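Local coordinates for sugar ABC transporter (Sugar-binding protein) (Bacillus halodurans, PDB 4YO7), which probably serves as the extracytoplasmic solute-binding component of a sugar-type ABC transporter and holds myo-inositol in the cleft between its two domains, at residues 49-54 / 88-93; 106-111 / 131-136. All blocks are in the same frame, centred on the assembly; numbering follows the deposited sequence.

Interaction 1: residues 49-54 / 88-93; sequences GVSISN and TQQMAQ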
ATOM      1  N   GLY A  49      -5.878  20.425  -1.536  1.00  9.92           N
ATOM      2  CA  GLY A  49      -4.852  20.131  -0.550  1.00  9.14           C
ATOM      3  C   GLY A  49      -4.649  18.629  -0.466  1.00 10.05           C
ATOM      4  O   GLY A  49      -5.603  17.901  -0.357  1.00  8.51           O
ATOM      5  N   VAL A  50      -3.397  18.189  -0.517  1.00  8.71           N
ATOM      6  CA  VAL A  50      -3.059  16.772  -0.451  1.00  9.66           C
ATOM      7  C   VAL A  50      -2.122  16.526   0.715  1.00  8.32           C
ATOM      8  O   VAL A  50      -1.143  17.249   0.875  1.00  9.26           O
ATOM      9  CB  VAL A  50      -2.377  16.328  -1.739  1.00  8.48           C
ATOM     10  CG1 VAL A  50      -2.060  14.827  -1.747  1.00  8.39           C
ATOM     11  CG2 VAL A  50      -3.267  16.680  -2.901  1.00  8.99           C
ATOM     12  N   SER A  51      -2.427  15.521   1.524  1.00  8.32           N
ATOM     13  CA  SER A  51      -1.514  15.087   2.580  1.00  8.06           C
ATOM     14  C   SER A  51      -1.242  13.607   2.430  1.00  7.91           C
ATOM     15  O   SER A  51      -2.109  12.789   2.718  1.00 10.58           O
ATOM     16  CB  SER A  51      -2.080  15.383   3.967  1.00  8.53           C
ATOM     17  OG  SER A  51      -1.221  14.875   4.998  1.00 10.04           O
ATOM     18  N   ILE A  52      -0.026  13.284   1.980  1.00  8.18           N
ATOM     19  CA  ILE A  52       0.375  11.895   1.834  1.00  9.56           C
ATOM     20  C   ILE A  52       1.044  11.471   3.144  1.00 11.25           C
ATOM     21  O   ILE A  52       1.673  12.285   3.792  1.00  8.97           O
ATOM     22  CB  ILE A  52       1.300  11.700   0.612  1.00 11.98           C
ATOM     23  CG1 ILE A  52       1.398  10.222   0.228  1.00 14.04           C
ATOM     24  CG2 ILE A  52       2.680  12.323   0.829  1.00 16.14           C
ATOM     25  CD1 ILE A  52       1.914  10.004  -1.177  1.00 13.99           C
ATOM     26  N   SER A  53       0.868  10.223   3.563  1.00  8.51           N
ATOM     27  CA  SER A  53       1.434   9.792   4.850  1.00  8.18           C
ATOM     28  C   SER A  53       2.948   9.950   4.919  1.00 11.19           C
ATOM     29  O   SER A  53       3.466  10.381   5.942  1.00  9.94           O
ATOM     30  CB  SER A  53       1.061   8.329   5.166  1.00  9.33           C
ATOM     31  OG  SER A  53       1.609   7.444   4.219  1.00 10.43           O
ATOM     32  N   ASN A  54       3.633   9.581   3.845  1.00 10.21           N
ATOM     33  CA  ASN A  54       5.082   9.660   3.748  1.00  9.34           C
ATOM     34  C   ASN A  54       5.467   9.237   2.349  1.00 10.96           C
ATOM     35  O   ASN A  54       4.617   8.752   1.602  1.00 13.01           O
ATOM     36  CB  ASN A  54       5.781   8.809   4.836  1.00  9.69           C
ATOM     37  CG  ASN A  54       5.794   7.314   4.541  1.00 11.40           C
ATOM     38  OD1 ASN A  54       4.783   6.693   4.170  1.00 14.46           O
ATOM     39  ND2 ASN A  54       6.946   6.722   4.750  1.00  9.80           N
ATOM     40  N   THR A  88      -0.012  13.904  14.035  1.00 11.65           N
ATOM     41  CA  THR A  88      -0.230  15.284  14.451  1.00 12.84           C
ATOM     42  C   THR A  88       0.087  16.242  13.312  1.00 13.54           C
ATOM     43  O   THR A  88      -0.635  17.213  13.067  1.00 12.69           O
ATOM     44  CB  THR A  88       0.615  15.626  15.684  1.00 16.57           C
ATOM     45  OG1 THR A  88       0.277  14.712  16.738  1.00 20.69           O
ATOM     46  CG2 THR A  88       0.345  17.038  16.156  1.00 23.27           C
ATOM     47  N   GLN A  89       1.150  15.957  12.583  1.00 11.46           N
ATOM     48  CA  GLN A  89       1.467  16.751  11.405  1.00  9.71           C
ATOM     49  C   GLN A  89       0.383  16.639  10.341  1.00 10.20           C
ATOM     50  O   GLN A  89       0.004  17.647   9.744  1.00 11.22           O
ATOM     51  CB  GLN A  89       2.823  16.322  10.850  1.00 11.56           C
ATOM     52  CG  GLN A  89       3.329  17.130   9.701  1.00 20.35           C
ATOM     53  CD  GLN A  89       4.841  16.960   9.540  1.00 33.77           C
ATOM     54  OE1 GLN A  89       5.583  16.999  10.519  1.00 30.98           O
ATOM     55  NE2 GLN A  89       5.292  16.741   8.321  1.00 35.24           N
ATOM     56  N   GLN A  90      -0.139  15.435  10.107  1.00 10.15           N
ATOM     57  CA  GLN A  90      -1.204  15.272   9.121  1.00  8.33           C
ATOM     58  C   GLN A  90      -2.447  16.039   9.535  1.00 12.47           C
ATOM     59  O   GLN A  90      -3.068  16.694   8.695  1.00  9.35           O
ATOM     60  CB  GLN A  90      -1.553  13.808   8.900  1.00  8.06           C
ATOM     61  CG  GLN A  90      -2.523  13.611   7.762  1.00  7.70           C
ATOM     62  CD  GLN A  90      -2.525  12.174   7.262  1.00  7.54           C
ATOM     63  OE1 GLN A  90      -2.938  11.259   7.975  1.00  8.08           O
ATOM     64  NE2 GLN A  90      -2.047  11.973   6.048  1.00  9.01           N
HETATM   65  N   MSE A  91      -2.821  15.955  10.817  1.00 10.03           N
HETATM   66  CA  MSE A  91      -3.956  16.735  11.314  1.00 11.56           C
HETATM   67  C   MSE A  91      -3.728  18.236  11.132  1.00  9.71           C
HETATM   68  O   MSE A  91      -4.654  18.930  10.742  1.00 10.37           O
HETATM   69  CB  MSE A  91      -4.244  16.413  12.792  1.00 13.25           C
HETATM   70  CG  MSE A  91      -4.629  14.969  13.022  1.00 40.74           C
HETATM   71 SE   MSE A  91      -6.176  14.870  14.154  1.00112.64          SE
HETATM   72  CE  MSE A  91      -7.357  15.978  13.022  1.00 35.43           C
ATOM     73  N   ALA A  92      -2.510  18.720  11.358  1.00  9.08           N
ATOM     74  CA  ALA A  92      -2.214  20.150  11.197  1.00 12.09           C
ATOM     75  C   ALA A  92      -2.294  20.575   9.728  1.00 11.13           C
ATOM     76  O   ALA A  92      -2.746  21.675   9.420  1.00 12.91           O
ATOM     77  CB  ALA A  92      -0.832  20.499  11.780  1.00 14.75           C
ATOM     78  N   GLN A  93      -1.874  19.703   8.821  1.00  8.83           N
ATOM     79  CA  GLN A  93      -2.004  19.963   7.398  1.00  8.99           C
ATOM     80  C   GLN A  93      -3.453  20.062   6.980  1.00  9.09           C
ATOM     81  O   GLN A  93      -3.850  20.970   6.268  1.00  9.15           O
ATOM     82  CB  GLN A  93      -1.258  18.872   6.606  1.00 10.08           C
ATOM     83  CG  GLN A  93       0.229  18.960   6.856  1.00 10.49           C
ATOM     84  CD  GLN A  93       1.054  17.797   6.329  1.00 14.75           C
ATOM     85  OE1 GLN A  93       0.527  16.750   5.958  1.00 13.33           O
ATOM     86  NE2 GLN A  93       2.380  17.988   6.301  1.00 13.66           N
TER
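Where helix 87-100 packs against strand 46-52 in the N-terminal alpha/beta domain, S51 meets Q90 and Q93, and the seam is polar rather than apolar. The hydroxyl of S51 is the centre of it. With OG anti to the backbone N (chi1 176°), it reaches across to the helix and sits between two glutamine side chains that start one helical turn apart. It gives its proton to Q93, S51 OG to Q93 OE1 2.7 Å, meeting the carbonyl oxygen almost end-on, with a C=O...donor angle of 164°. In return it accepts from Q90, whose NE2 lies 3.2 Å from S51 OG, with that oxygen in the plane of the amide. One buried hydroxyl is thus used as donor and acceptor at once. The far ends of the two amides are also held: Q90 OE1 takes the backbone N-H of V110, and Q93 NE2 donates to D82 O. Q90 NE2 makes a second bond, to N108 O. Both amides are therefore fixed in rotation. Strand 49-52 and helix 88-93 run antiparallel, their axes 9.1 Å apart at closest approach, which is the layering of helix on parallel sheet typical of the Rossmann-like domains of periplasmic binding proteins.

Interaction 2: residues 106-111 / 131-136; sequences IVNPVD and IANRTF. With INS (1,2,3,4,5,6-hexahydroxy-cyclohexane), chain F.
R134 reaches past P109 toward the bound inositol from the loop after strand 129-132, and the neighbouring strand ends set its course. R134 CB packs on P109 CD at 3.9 Å. CG passes N108 ND2 and the ligand oxygen O6, and CD runs on close to P109 O. The chain is extended from CG to NE, which carries the guanidinium out to the inositol: NE donates to O6, and R134 NH2 donates to INS O1 over 2.7 Å in a nearly straight bond (171°). On the protein side, R134 NH1 donates to P109 O at 3.1 Å. P109 O and INS O1 both lie at the edge of the guanidinium, whereas N108 OD1 lies above one face, offset toward the rim; the same oxygen accepts from S53 OG. With an alanine in place of R134, O1 and O6 of the ligand would probably be held less firmly and P109 O would probably lose this donor. O6 is gripped by N133 as well: INS O6 donates to N133 OD1 at 2.7 Å, while N133 ND2 adds a bond to O5. Behind both residues, N108 ND2 donates to A132 O over 2.9 Å with an angle of 176°, and weakly to N133 OD1. R134 N approaches the same A132 oxygen from the opposite face of its carbonyl plane, so two donors fasten the turn. Further back, A132 N binds V107 O at 2.9 Å, the parallel sheet pairing, and P109 CG touches F136 CD1. In this beta-alpha-beta unit the loop after strand 129-132 thus supplies ligand-binding residues and the loop after strand 104-107 positions them, as is typical of the sugar-binding cleft of periplasmic binding proteins.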
ATOM      1  N   ILE A 106      -7.302  15.610  -0.432  1.00  6.97           N
ATOM      2  CA  ILE A 106      -6.890  14.212  -0.604  1.00  7.65           C
ATOM      3  C   ILE A 106      -6.014  13.856   0.587  1.00  7.60           C
ATOM      4  O   ILE A 106      -5.003  14.524   0.834  1.00  7.72           O
ATOM      5  CB  ILE A 106      -6.100  13.956  -1.915  1.00  6.83           C
ATOM      6  CG1 ILE A 106      -6.915  14.375  -3.137  1.00  7.70           C
ATOM      7  CG2 ILE A 106      -5.686  12.475  -2.000  1.00  8.16           C
ATOM      8  CD1 ILE A 106      -6.111  14.359  -4.433  1.00  8.18           C
ATOM      9  N   VAL A 107      -6.406  12.805   1.318  1.00  6.18           N
ATOM     10  CA  VAL A 107      -5.599  12.259   2.419  1.00  6.64           C
ATOM     11  C   VAL A 107      -5.272  10.783   2.215  1.00 10.19           C
ATOM     12  O   VAL A 107      -6.130   9.986   1.869  1.00  9.50           O
ATOM     13  CB  VAL A 107      -6.313  12.387   3.782  1.00  9.32           C
ATOM     14  CG1 VAL A 107      -5.534  11.684   4.904  1.00 11.81           C
ATOM     15  CG2 VAL A 107      -6.496  13.840   4.132  1.00 12.17           C
ATOM     16  N   ASN A 108      -4.005  10.463   2.438  1.00 13.55           N
ATOM     17  CA  ASN A 108      -3.497   9.099   2.614  1.00 14.21           C
ATOM     18  C   ASN A 108      -3.174   8.904   4.139  1.00 11.90           C
ATOM     19  O   ASN A 108      -2.169   9.418   4.606  1.00 11.68           O
ATOM     20  CB  ASN A 108      -2.274   8.971   1.695  1.00 12.37           C
ATOM     21  CG  ASN A 108      -1.477   7.732   1.915  1.00 12.24           C
ATOM     22  OD1 ASN A 108      -0.342   7.804   2.349  1.00 12.87           O
ATOM     23  ND2 ASN A 108      -2.035   6.574   1.541  1.00 14.15           N
ATOM     24  N   PRO A 109      -4.069   8.257   4.928  1.00  6.66           N
ATOM     25  CA  PRO A 109      -3.970   8.432   6.393  1.00  8.13           C
ATOM     26  C   PRO A 109      -2.780   7.768   7.053  1.00  9.04           C
ATOM     27  O   PRO A 109      -2.494   6.621   6.777  1.00  9.13           O
ATOM     28  CB  PRO A 109      -5.233   7.772   6.947  1.00 14.05           C
ATOM     29  CG  PRO A 109      -6.027   7.316   5.784  1.00 19.47           C
ATOM     30  CD  PRO A 109      -5.353   7.646   4.515  1.00 11.36           C
ATOM     31  N   VAL A 110      -2.148   8.494   7.960  1.00  7.03           N
ATOM     32  CA  VAL A 110      -1.060   7.965   8.753  1.00  8.34           C
ATOM     33  C   VAL A 110      -1.511   6.795   9.612  1.00  9.15           C
ATOM     34  O   VAL A 110      -0.797   5.805   9.719  1.00  9.33           O
ATOM     35  CB  VAL A 110      -0.448   9.093   9.606  1.00  8.03           C
ATOM     36  CG1 VAL A 110       0.529   8.547  10.664  1.00  8.45           C
ATOM     37  CG2 VAL A 110       0.233  10.087   8.668  1.00  8.41           C
ATOM     38  N   ASP A 111      -2.693   6.874  10.205  1.00  7.56           N
ATOM     39  CA  ASP A 111      -3.185   5.758  11.011  1.00  7.36           C
ATOM     40  C   ASP A 111      -4.707   5.744  11.059  1.00 11.80           C
ATOM     41  O   ASP A 111      -5.355   6.718  10.718  1.00 11.62           O
ATOM     42  CB  ASP A 111      -2.594   5.799  12.424  1.00  9.81           C
ATOM     43  CG  ASP A 111      -3.182   6.906  13.290  1.00 14.68           C
ATOM     44  OD1 ASP A 111      -2.487   7.912  13.494  1.00 26.55           O
ATOM     45  OD2 ASP A 111      -4.326   6.780  13.776  1.00 17.77           O
ATOM     46  N   ILE A 131     -10.116   9.790   0.097  1.00  8.34           N
ATOM     47  CA  ILE A 131      -9.120   8.949   0.784  1.00  6.14           C
ATOM     48  C   ILE A 131      -8.390   8.102  -0.262  1.00  6.72           C
ATOM     49  O   ILE A 131      -9.002   7.427  -1.081  1.00  8.56           O
ATOM     50  CB  ILE A 131      -9.776   8.056   1.846  1.00  5.84           C
ATOM     51  CG1 ILE A 131     -10.497   8.910   2.904  1.00  9.38           C
ATOM     52  CG2 ILE A 131      -8.750   7.082   2.478  1.00  7.41           C
ATOM     53  CD1 ILE A 131      -9.623   9.790   3.733  1.00  7.59           C
ATOM     54  N   ALA A 132      -7.061   8.189  -0.254  1.00  8.48           N
ATOM     55  CA  ALA A 132      -6.258   7.451  -1.201  1.00  7.31           C
ATOM     56  C   ALA A 132      -5.407   6.380  -0.522  1.00  6.96           C
ATOM     57  O   ALA A 132      -4.732   6.659   0.474  1.00  7.77           O
ATOM     58  CB  ALA A 132      -5.360   8.399  -1.979  1.00  7.78           C
ATOM     59  N   ASN A 133      -5.486   5.171  -1.100  1.00  6.30           N
ATOM     60  CA  ASN A 133      -4.605   4.036  -0.874  1.00  7.59           C
ATOM     61  C   ASN A 133      -4.685   3.329   0.482  1.00  8.25           C
ATOM     62  O   ASN A 133      -4.585   2.117   0.520  1.00  8.63           O
ATOM     63  CB  ASN A 133      -3.164   4.471  -1.157  1.00  9.08           C
ATOM     64  CG  ASN A 133      -2.142   3.465  -0.681  1.00  7.56           C
ATOM     65  OD1 ASN A 133      -1.637   3.584   0.430  1.00  7.84           O
ATOM     66  ND2 ASN A 133      -1.809   2.495  -1.520  1.00  8.53           N
ATOM     67  N   ARG A 134      -4.859   4.060   1.576  1.00  7.12           N
ATOM     68  CA  ARG A 134      -5.062   3.440   2.891  1.00  6.87           C
ATOM     69  C   ARG A 134      -6.480   3.670   3.389  1.00  8.50           C
ATOM     70  O   ARG A 134      -6.913   4.802   3.551  1.00  8.43           O
ATOM     71  CB  ARG A 134      -4.068   3.983   3.911  1.00  6.01           C
ATOM     72  CG  ARG A 134      -2.641   3.743   3.568  1.00  6.46           C
ATOM     73  CD  ARG A 134      -1.763   4.434   4.566  1.00  8.31           C
ATOM     74  NE  ARG A 134      -0.340   4.180   4.387  1.00  8.26           N
ATOM     75  CZ  ARG A 134       0.595   4.615   5.231  1.00  7.46           C
ATOM     76  NH1 ARG A 134       0.260   5.346   6.299  1.00  8.26           N
ATOM     77  NH2 ARG A 134       1.859   4.313   5.023  1.00 10.23           N
ATOM     78  N   THR A 135      -7.170   2.586   3.690  1.00  5.92           N
ATOM     79  CA  THR A 135      -8.519   2.659   4.206  1.00  9.52           C
ATOM     80  C   THR A 135      -8.488   2.478   5.729  1.00  9.84           C
ATOM     81  O   THR A 135      -7.434   2.291   6.343  1.00  8.94           O
ATOM     82  CB  THR A 135      -9.435   1.609   3.510  1.00  8.52           C
ATOM     83  OG1 THR A 135     -10.807   1.901   3.803  1.00  9.85           O
ATOM     84  CG2 THR A 135      -9.115   0.162   3.905  1.00 11.03           C
ATOM     85  N   PHE A 136      -9.662   2.542   6.327  1.00  7.49           N
ATOM     86  CA  PHE A 136      -9.816   2.496   7.767  1.00  9.53           C
ATOM     87  C   PHE A 136     -11.273   2.265   8.058  1.00  6.40           C
ATOM     88  O   PHE A 136     -12.126   2.532   7.202  1.00  8.50           O
ATOM     89  CB  PHE A 136      -9.364   3.796   8.408  1.00  8.80           C
ATOM     90  CG  PHE A 136     -10.033   5.007   7.837  1.00  7.14           C
ATOM     91  CD1 PHE A 136      -9.568   5.589   6.680  1.00 10.85           C
ATOM     92  CD2 PHE A 136     -11.113   5.589   8.481  1.00  9.09           C
ATOM     93  CE1 PHE A 136     -10.177   6.711   6.177  1.00  9.78           C
ATOM     94  CE2 PHE A 136     -11.727   6.715   7.949  1.00 11.88           C
ATOM     95  CZ  PHE A 136     -11.251   7.266   6.812  1.00 10.88           C
TER
HETATM   96  C1  INS F 405       2.320   1.642   2.315  1.00  7.14           C
HETATM   97  C2  INS F 405       3.533   1.079   1.581  1.00  7.73           C
HETATM   98  C3  INS F 405       3.222  -0.351   1.141  1.00  7.59           C
HETATM   99  C4  INS F 405       1.998  -0.397   0.219  1.00  7.38           C
HETATM  100  C5  INS F 405       0.789   0.219   0.953  1.00  6.72           C
HETATM  101  C6  INS F 405       1.112   1.639   1.394  1.00  7.07           C
HETATM  102  O1  INS F 405       2.567   3.013   2.731  1.00  8.46           O
HETATM  103  O2  INS F 405       3.765   1.895   0.435  1.00  9.50           O
HETATM  104  O3  INS F 405       4.411  -0.840   0.452  1.00  9.03           O
HETATM  105  O4  INS F 405       1.670  -1.761  -0.085  1.00  7.59           O
HETATM  106  O5  INS F 405      -0.315   0.274   0.033  1.00  6.97           O
HETATM  107  O6  INS F 405      -0.051   2.153   2.154  1.00  7.20           O

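The two interactions illustrate how layered packing on a parallel sheet and the loops at its strand ends adjoin one another. Their centres are 10 Å apart, and they come in series along the chain, interaction 1 closing before interaction 2 opens. Strands 46-52 and 104-107 are neighbours in one six-stranded parallel sheet, with 129-132 next to the latter, and helix 87-100 leads directly into strand 104-107. S51 N and I106 O, 2.8 Å apart, probably pair the two strands. Through such links the helix-on-sheet seam of 49-54 / 88-93 continues into the loops of 106-111 / 131-136, the second of which carries the ligand-binding N133 and R134.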